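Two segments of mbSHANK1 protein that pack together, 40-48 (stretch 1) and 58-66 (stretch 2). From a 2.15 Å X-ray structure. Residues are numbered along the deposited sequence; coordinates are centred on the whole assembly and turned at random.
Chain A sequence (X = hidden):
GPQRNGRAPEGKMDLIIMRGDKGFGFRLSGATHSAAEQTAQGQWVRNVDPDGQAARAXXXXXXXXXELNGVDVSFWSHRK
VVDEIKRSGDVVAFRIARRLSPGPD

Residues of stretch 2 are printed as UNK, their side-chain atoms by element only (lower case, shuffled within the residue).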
# COMPACT_ATOMS: atom_id res chain seq x y z
N ALA A 40 3.40 -3.69 15.76
CA ALA A 40 2.17 -3.78 14.98
C ALA A 40 2.29 -4.85 13.91
O ALA A 40 3.02 -5.83 14.09
CB ALA A 40 1.85 -2.43 14.35
N GLN A 41 1.56 -4.68 12.80
CA GLN A 41 1.82 -5.46 11.60
C GLN A 41 1.44 -4.64 10.37
O GLN A 41 2.30 -4.36 9.53
CB GLN A 41 1.08 -6.81 11.64
CG GLN A 41 1.53 -7.80 10.56
CD GLN A 41 2.88 -8.46 10.86
OE1 GLN A 41 3.65 -8.00 11.70
NE2 GLN A 41 3.18 -9.53 10.15
N GLY A 42 0.17 -4.25 10.25
CA GLY A 42 -0.22 -3.16 9.37
C GLY A 42 -1.07 -3.61 8.18
O GLY A 42 -1.36 -4.80 7.99
N GLN A 43 -1.48 -2.62 7.39
CA GLN A 43 -2.31 -2.87 6.22
C GLN A 43 -1.49 -3.57 5.15
O GLN A 43 -0.27 -3.63 5.22
CB GLN A 43 -2.86 -1.55 5.66
CG GLN A 43 -3.41 -0.64 6.72
CD GLN A 43 -4.48 -1.30 7.54
OE1 GLN A 43 -5.53 -1.68 7.02
NE2 GLN A 43 -4.22 -1.48 8.83
N TRP A 44 -2.16 -4.08 4.12
CA TRP A 44 -1.42 -4.78 3.08
C TRP A 44 -2.18 -4.78 1.75
O TRP A 44 -3.39 -4.56 1.70
CB TRP A 44 -1.08 -6.21 3.50
CG TRP A 44 -2.23 -7.02 3.92
CD1 TRP A 44 -2.85 -7.00 5.14
CD2 TRP A 44 -2.91 -8.02 3.15
NE1 TRP A 44 -3.89 -7.90 5.16
CE2 TRP A 44 -3.94 -8.54 3.95
CE3 TRP A 44 -2.75 -8.51 1.85
CZ2 TRP A 44 -4.80 -9.54 3.50
CZ3 TRP A 44 -3.60 -9.50 1.40
CH2 TRP A 44 -4.62 -10.00 2.23
N VAL A 45 -1.42 -5.02 0.69
CA VAL A 45 -1.91 -5.01 -0.69
C VAL A 45 -2.46 -6.39 -1.02
O VAL A 45 -1.77 -7.40 -0.82
CB VAL A 45 -0.77 -4.62 -1.66
CG1 VAL A 45 -1.30 -4.41 -3.08
CG2 VAL A 45 -0.02 -3.39 -1.16
N ARG A 46 -3.77 -6.42 -1.28
CA ARG A 46 -4.56 -7.67 -1.50
C ARG A 46 -4.61 -8.05 -2.97
O ARG A 46 -4.77 -9.24 -3.23
CB ARG A 46 -5.99 -7.55 -0.99
CG ARG A 46 -6.62 -8.89 -0.60
CD ARG A 46 -7.78 -8.76 0.38
NE ARG A 46 -7.54 -9.27 1.72
CZ ARG A 46 -7.59 -10.55 2.08
NH1 ARG A 46 -7.37 -10.91 3.33
NH2 ARG A 46 -7.85 -11.48 1.18
N ASN A 47 -4.50 -7.06 -3.85
CA ASN A 47 -4.48 -7.23 -5.33
C ASN A 47 -4.11 -5.90 -5.97
O ASN A 47 -4.22 -4.90 -5.30
CB ASN A 47 -5.78 -7.81 -5.90
CG ASN A 47 -6.81 -6.76 -6.23
OD1 ASN A 47 -6.73 -6.12 -7.27
ND2 ASN A 47 -7.78 -6.59 -5.35
N VAL A 48 -3.63 -5.90 -7.22
CA VAL A 48 -3.20 -4.63 -7.87
C VAL A 48 -3.63 -4.64 -9.34
O VAL A 48 -3.45 -5.68 -10.00
CB VAL A 48 -1.68 -4.42 -7.72
CG1 VAL A 48 -1.12 -3.43 -8.73
CG2 VAL A 48 -1.29 -4.02 -6.31
N UNK A 58 5.49 -1.27 -9.49
CA UNK A 58 6.00 -2.50 -8.94
C UNK A 58 5.45 -2.88 -7.60
O UNK A 58 6.05 -3.70 -6.90
N UNK A 59 4.34 -2.28 -7.19
CA UNK A 59 3.61 -2.80 -6.05
C UNK A 59 3.10 -4.19 -6.40
O UNK A 59 2.72 -4.44 -7.54
c UNK A 59 1.85 -2.17 -4.34
c UNK A 59 2.87 -1.82 -3.26
c UNK A 59 2.45 -1.86 -5.70
c UNK A 59 0.55 -1.44 -4.12
N UNK A 60 3.14 -5.12 -5.45
CA UNK A 60 2.63 -6.45 -5.74
C UNK A 60 1.73 -6.92 -4.62
O UNK A 60 1.88 -6.51 -3.46
c UNK A 60 5.81 -8.09 -7.20
c UNK A 60 4.94 -6.97 -6.67
o UNK A 60 6.75 -8.52 -6.55
c UNK A 60 3.74 -7.48 -5.93
n UNK A 60 5.49 -8.56 -8.38
N UNK A 61 0.82 -7.82 -4.96
CA UNK A 61 -0.07 -8.40 -3.97
C UNK A 61 0.75 -9.01 -2.85
O UNK A 61 1.81 -9.60 -3.09
c UNK A 61 -0.98 -9.45 -4.60
N UNK A 62 0.30 -8.81 -1.62
CA UNK A 62 1.03 -9.29 -0.48
C UNK A 62 2.00 -8.28 0.10
O UNK A 62 2.32 -8.37 1.29
N UNK A 63 2.46 -7.31 -0.69
CA UNK A 63 3.24 -6.21 -0.14
C UNK A 63 2.52 -5.63 1.06
O UNK A 63 1.33 -5.31 0.99
o UNK A 63 5.36 -6.36 -2.01
c UNK A 63 3.46 -5.11 -1.18
o UNK A 63 4.47 -4.82 -3.27
c UNK A 63 4.50 -5.47 -2.22
N UNK A 64 3.24 -5.50 2.17
CA UNK A 64 2.69 -4.98 3.41
C UNK A 64 3.19 -3.56 3.63
O UNK A 64 4.39 -3.29 3.49
c UNK A 64 2.84 -6.30 7.04
c UNK A 64 5.09 -6.16 7.99
c UNK A 64 2.71 -5.27 5.94
n UNK A 64 4.21 -6.76 7.20
c UNK A 64 3.09 -5.86 4.60
n UNK A 64 4.72 -5.09 8.66
n UNK A 64 6.32 -6.64 8.10
N UNK A 65 2.28 -2.66 3.98
CA UNK A 65 2.55 -1.24 4.08
C UNK A 65 3.32 -0.94 5.36
O UNK A 65 2.85 -1.26 6.46
c UNK A 65 1.37 1.03 3.84
c UNK A 65 0.03 1.63 3.49
c UNK A 65 1.24 -0.48 4.04
c UNK A 65 2.40 1.36 2.75
N UNK A 66 4.48 -0.31 5.23
CA UNK A 66 5.26 0.11 6.37
C UNK A 66 5.33 1.62 6.52
O UNK A 66 5.14 2.14 7.62
c UNK A 66 6.97 -1.84 6.86
c UNK A 66 5.90 -2.87 6.54
c UNK A 66 6.67 -0.46 6.26
c UNK A 66 8.31 -2.32 6.33

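Position 58 has backbone atoms alone and lies clear of stretch 1. Its positive phi of 95° would jam a CB against the preceding carbonyl oxygen, so the residue is Gly58, which ends a helix in a Schellman motif.

Position 59 carries four carbons forked at the second, and one branch tip lies 3.6 Å from Val45 CG2. The pattern is that of leucine: Leu59, whose CD2 also comes within 3.9 Å of Val48 CG2.

At position 60, three carbons end in one oxygen and one nitrogen, a primary amide on a long chain. The CB points away from stretch 1, and the backbone O sits 3.7 Å from Val45 CB. This is Gln60.

A single carbon marks position 61 as Ala61. Its CB lies 4.0 Å from Arg46 O and 4.2 Å from Asn47 CA, resting against the strand backbone.

Position 62 again has no side chain, and its N donates a 2.6 Å hydrogen bond to Val45 O. With phi at 92°, a CB would crowd the preceding carbonyl oxygen; this is Gly62, third residue of a type II turn.

Two carbons, the second bearing two oxygens, form a short carboxylate at position 63; its CB is 3.9 Å from Val45 CG2. Asp63 closes the turn, its N bonding to Gln60 O at 2.9 Å, while its OD2 accepts from Gln60 N at 2.6 Å.

Position 64 extends through three carbons and a nitrogen to a carbon bearing two more nitrogens, one of them 2.7 Å from Gln41 O. This guanidinium identifies Arg64, whose NH1 donates a hydrogen bond to that carbonyl.

Position 65 has four carbons forked at the second, with its CB directed toward stretch 1, and its N donates to Gln43 O at 3.0 Å. It is Leu65.

The same fork recurs at position 66, but the CB points away and no atom comes within contact distance of stretch 1: Leu66.

The contact is built chiefly on backbone pairing. A single beta bridge joins Trp44 and Arg64, their CA atoms 4.1 Å apart, and beside it Val45 N donates to Asp63 O at 2.8 Å. Because Val45 O also receives Gly62 N, both polar backbone atoms of Val45 are engaged by the turn and its exit. The valine side chain meanwhile meets Leu59, adding apolar packing to the pairing, and Arg64 extends the polar contact to the Gln41 backbone.

Stretch 2, residues 58-66: GLQAGDRLL
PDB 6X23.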